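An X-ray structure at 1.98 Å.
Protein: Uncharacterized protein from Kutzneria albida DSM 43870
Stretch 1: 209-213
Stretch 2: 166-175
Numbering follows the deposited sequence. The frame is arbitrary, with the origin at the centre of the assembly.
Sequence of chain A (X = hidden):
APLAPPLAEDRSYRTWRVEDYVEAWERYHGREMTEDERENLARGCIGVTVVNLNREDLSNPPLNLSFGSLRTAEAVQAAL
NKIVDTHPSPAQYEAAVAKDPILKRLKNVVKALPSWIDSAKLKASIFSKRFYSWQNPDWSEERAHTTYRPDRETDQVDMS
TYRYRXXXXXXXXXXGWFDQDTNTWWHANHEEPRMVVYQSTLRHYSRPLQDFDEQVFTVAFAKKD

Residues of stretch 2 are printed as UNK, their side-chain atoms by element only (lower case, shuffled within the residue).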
# COMPACT_ATOMS: atom_id res chain seq x y z
N LEU A 209 -18.36 -3.70 -2.70
CA LEU A 209 -18.22 -4.22 -4.06
C LEU A 209 -18.33 -5.73 -4.02
O LEU A 209 -17.96 -6.35 -3.02
CB LEU A 209 -16.88 -3.78 -4.66
CG LEU A 209 -16.70 -2.31 -5.04
CD1 LEU A 209 -15.28 -2.06 -5.52
CD2 LEU A 209 -17.71 -1.91 -6.12
N GLN A 210 -18.84 -6.33 -5.09
CA GLN A 210 -18.98 -7.78 -5.14
C GLN A 210 -17.60 -8.46 -5.17
O GLN A 210 -17.47 -9.60 -4.77
CB GLN A 210 -19.80 -8.22 -6.36
CG GLN A 210 -21.31 -7.92 -6.30
CD GLN A 210 -22.00 -8.57 -5.11
OE1 GLN A 210 -21.72 -9.71 -4.75
NE2 GLN A 210 -22.92 -7.84 -4.50
N ASP A 211 -16.60 -7.76 -5.68
CA ASP A 211 -15.27 -8.33 -5.89
C ASP A 211 -14.59 -8.72 -4.58
O ASP A 211 -13.89 -9.74 -4.52
CB ASP A 211 -14.34 -7.34 -6.63
CG ASP A 211 -14.95 -6.80 -7.90
OD1 ASP A 211 -15.92 -6.01 -7.83
OD2 ASP A 211 -14.42 -7.13 -8.98
N PHE A 212 -14.79 -7.91 -3.55
CA PHE A 212 -13.93 -7.93 -2.37
C PHE A 212 -14.69 -8.04 -1.05
O PHE A 212 -15.72 -7.40 -0.89
CB PHE A 212 -13.09 -6.66 -2.31
CG PHE A 212 -12.45 -6.29 -3.60
CD1 PHE A 212 -11.62 -7.19 -4.27
CD2 PHE A 212 -12.65 -5.02 -4.14
CE1 PHE A 212 -11.03 -6.86 -5.47
CE2 PHE A 212 -12.05 -4.66 -5.34
CZ PHE A 212 -11.24 -5.57 -6.01
N ASP A 213 -14.17 -8.78 -0.08
CA ASP A 213 -14.80 -8.74 1.25
C ASP A 213 -13.79 -8.42 2.37
O ASP A 213 -14.13 -8.43 3.55
CB ASP A 213 -15.55 -10.04 1.55
CG ASP A 213 -14.66 -11.27 1.54
OD1 ASP A 213 -13.52 -11.23 1.04
OD2 ASP A 213 -15.13 -12.32 2.05
N UNK A 166 -8.71 -14.42 -7.06
CA UNK A 166 -9.93 -13.63 -7.22
C UNK A 166 -11.16 -14.42 -6.82
O UNK A 166 -11.21 -15.64 -6.97
c UNK A 166 -10.08 -13.16 -8.65
N UNK A 167 -12.17 -13.72 -6.33
CA UNK A 167 -13.52 -14.27 -6.36
C UNK A 167 -13.86 -14.60 -7.82
O UNK A 167 -13.75 -13.75 -8.69
c UNK A 167 -14.52 -13.29 -5.77
c UNK A 167 -16.93 -12.95 -5.12
n UNK A 167 -20.50 -13.74 -4.98
n UNK A 167 -19.46 -11.69 -4.98
c UNK A 167 -15.93 -13.86 -5.75
c UNK A 167 -19.39 -13.01 -5.01
n UNK A 167 -18.22 -13.63 -5.08
N UNK A 168 -14.25 -15.86 -8.09
CA UNK A 168 -14.52 -16.28 -9.48
C UNK A 168 -15.48 -15.32 -10.19
O UNK A 168 -16.56 -15.05 -9.66
c UNK A 168 -14.58 -16.90 -7.10
c UNK A 168 -15.16 -17.67 -9.31
c UNK A 168 -14.74 -18.13 -7.94
N UNK A 169 -15.06 -14.79 -11.33
CA UNK A 169 -15.85 -13.81 -12.05
C UNK A 169 -15.61 -12.34 -11.70
O UNK A 169 -16.27 -11.45 -12.24
N UNK A 170 -14.65 -12.09 -10.80
CA UNK A 170 -14.35 -10.73 -10.37
C UNK A 170 -12.85 -10.42 -10.46
O UNK A 170 -12.05 -11.28 -10.82
c UNK A 170 -19.16 -10.61 -8.94
c UNK A 170 -14.87 -10.51 -8.94
o UNK A 170 -20.53 -10.61 -8.96
c UNK A 170 -18.45 -11.74 -8.58
c UNK A 170 -16.38 -10.55 -8.90
c UNK A 170 -17.12 -9.43 -9.27
c UNK A 170 -17.06 -11.70 -8.57
c UNK A 170 -18.49 -9.46 -9.28
N UNK A 171 -12.48 -9.18 -10.18
CA UNK A 171 -11.07 -8.77 -10.21
C UNK A 171 -10.38 -9.25 -8.93
O UNK A 171 -11.01 -9.27 -7.87
c UNK A 171 -9.49 -6.80 -10.46
c UNK A 171 -10.95 -7.24 -10.38
c UNK A 171 -11.71 -6.78 -11.62
N UNK A 172 -9.11 -9.63 -9.01
CA UNK A 172 -8.41 -10.18 -7.84
C UNK A 172 -8.27 -9.17 -6.69
O UNK A 172 -8.51 -9.51 -5.53
n UNK A 172 -5.27 -10.33 -9.86
c UNK A 172 -6.27 -9.79 -9.19
c UNK A 172 -7.02 -10.72 -8.24
o UNK A 172 -6.58 -8.60 -9.32
N UNK A 173 -7.89 -7.94 -7.00
CA UNK A 173 -7.60 -7.00 -5.94
C UNK A 173 -7.80 -5.55 -6.36
O UNK A 173 -8.00 -5.25 -7.53
c UNK A 173 -4.40 -8.43 -6.75
c UNK A 173 -4.93 -6.20 -7.41
c UNK A 173 -3.46 -8.51 -7.78
c UNK A 173 -5.14 -7.28 -6.56
c UNK A 173 -3.26 -7.42 -8.61
c UNK A 173 -6.16 -7.20 -5.45
c UNK A 173 -3.99 -6.26 -8.43
N UNK A 174 -7.76 -4.65 -5.38
CA UNK A 174 -7.49 -3.25 -5.66
C UNK A 174 -6.38 -2.82 -4.72
O UNK A 174 -6.25 -3.35 -3.60
c UNK A 174 -8.74 -2.38 -5.50
o UNK A 174 -9.70 -0.36 -6.39
c UNK A 174 -8.69 -1.09 -6.34
o UNK A 174 -7.65 -0.80 -6.96
N UNK A 175 -5.54 -1.91 -5.19
CA UNK A 175 -4.52 -1.24 -4.39
C UNK A 175 -4.76 0.24 -4.45
O UNK A 175 -4.95 0.77 -5.54
c UNK A 175 -1.73 -5.47 -4.00
c UNK A 175 -1.80 -3.13 -3.51
c UNK A 175 -2.56 -5.28 -5.08
c UNK A 175 -3.01 -3.99 -5.38
c UNK A 175 -1.35 -4.41 -3.21
o UNK A 175 -1.28 -6.74 -3.68
c UNK A 175 -2.63 -2.90 -4.60
c UNK A 175 -3.12 -1.52 -4.91
O HOH W 1 -12.00 -10.84 -6.05
O HOH W 2 -22.87 -11.66 -3.79
O HOH W 3 -21.95 -11.41 -6.87

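Position 166 carries a single side-chain carbon, CB, whose nearest neighbour in stretch 1 is Asp211 O, 6.6 Å away; one carbon and nothing beyond it defines Ala166. Position 167 is far longer. Three carbons lead to a nitrogen and then to a carbon bearing two more nitrogens, a guanidinium group, and one terminal nitrogen lies 2.9 Å from Gln210 O and 3.0 Å from Gln210 OE1, so the residue is Arg167. Its first three chi angles are all t, and this extended chain carries the charged end to Gln210. There NH1 donates twice, to the backbone O of Gln210 and to its side-chain OE1.

At position 168 three side-chain carbons close a ring onto the backbone nitrogen, which identifies Pro168; it lies beyond the reach of stretch 1. Position 169 has no side-chain atoms and is therefore Gly169. Its phi/psi of 90/3° would jam a CB against the carbonyl O of Pro168, so the backbone itself calls for glycine.

Position 170 has one carbon followed by a six-carbon ring with an oxygen at its far end. A ring carbon lies 3.4 Å from Gln210 CB, the ring presents one face to the backbone C of Gln210, and Asp211 OD2 approaches near the ring plane, at the edge, 3.4 Å from CB of position 170. This is Tyr170, and the ring carbon close to Gln210 is CE1. Its N bonds to Arg167 O at 2.8 Å, within the type II turn that runs from Arg167 to this residue.

At position 171 one carbon carries two others, with CB 3.7 Å from Asp211 OD2: the short branched side chain of Val171. The stronger tie is made by the backbone: Val171 N donates to that same Asp211 OD2 at 3.1 Å, with a nearly straight angle of 166°.

Position 172 shows two carbons, the second bearing one oxygen and one nitrogen, and its CA-to-CB bond points away from stretch 1. The amide group identifies Asn172. Its OD1 instead receives a weak hydrogen bond from the backbone N of position 173 at 2.7 Å, while its own backbone O lies 3.7 Å from Phe212 CE1, at the edge of that ring. Position 173 has one carbon and a six-carbon ring without oxygen, with CB directed away from stretch 1 and the backbone C 3.5 Å from Phe212 CZ, hence Phe173.

Two carbons at position 174, the second carrying two oxygens, place CB 4.0 Å from Phe212 CE2; the carboxylate is that of Asp174. Position 175 repeats the ring bearing one oxygen, out of reach of stretch 1, and is Tyr175, a strand residue.

The contact, burying 412 Å² in total, joins a polar region to a more apolar one. Arg167 and Val171 N anchor Gln210 and Asp211, and Phe212 packs against the backbone from Val171 to Asp174. Water 1 reinforces the anchor by accepting from Arg167 N at 2.9 Å and donating to Val171 O at 2.6 Å and Asp211 O at 2.7 Å. Water 3 links Tyr170 OH and Gln210 OE1, each 2.7 Å from its oxygen.

Stretch 2, residues 166-175: ARPGYVNFDY
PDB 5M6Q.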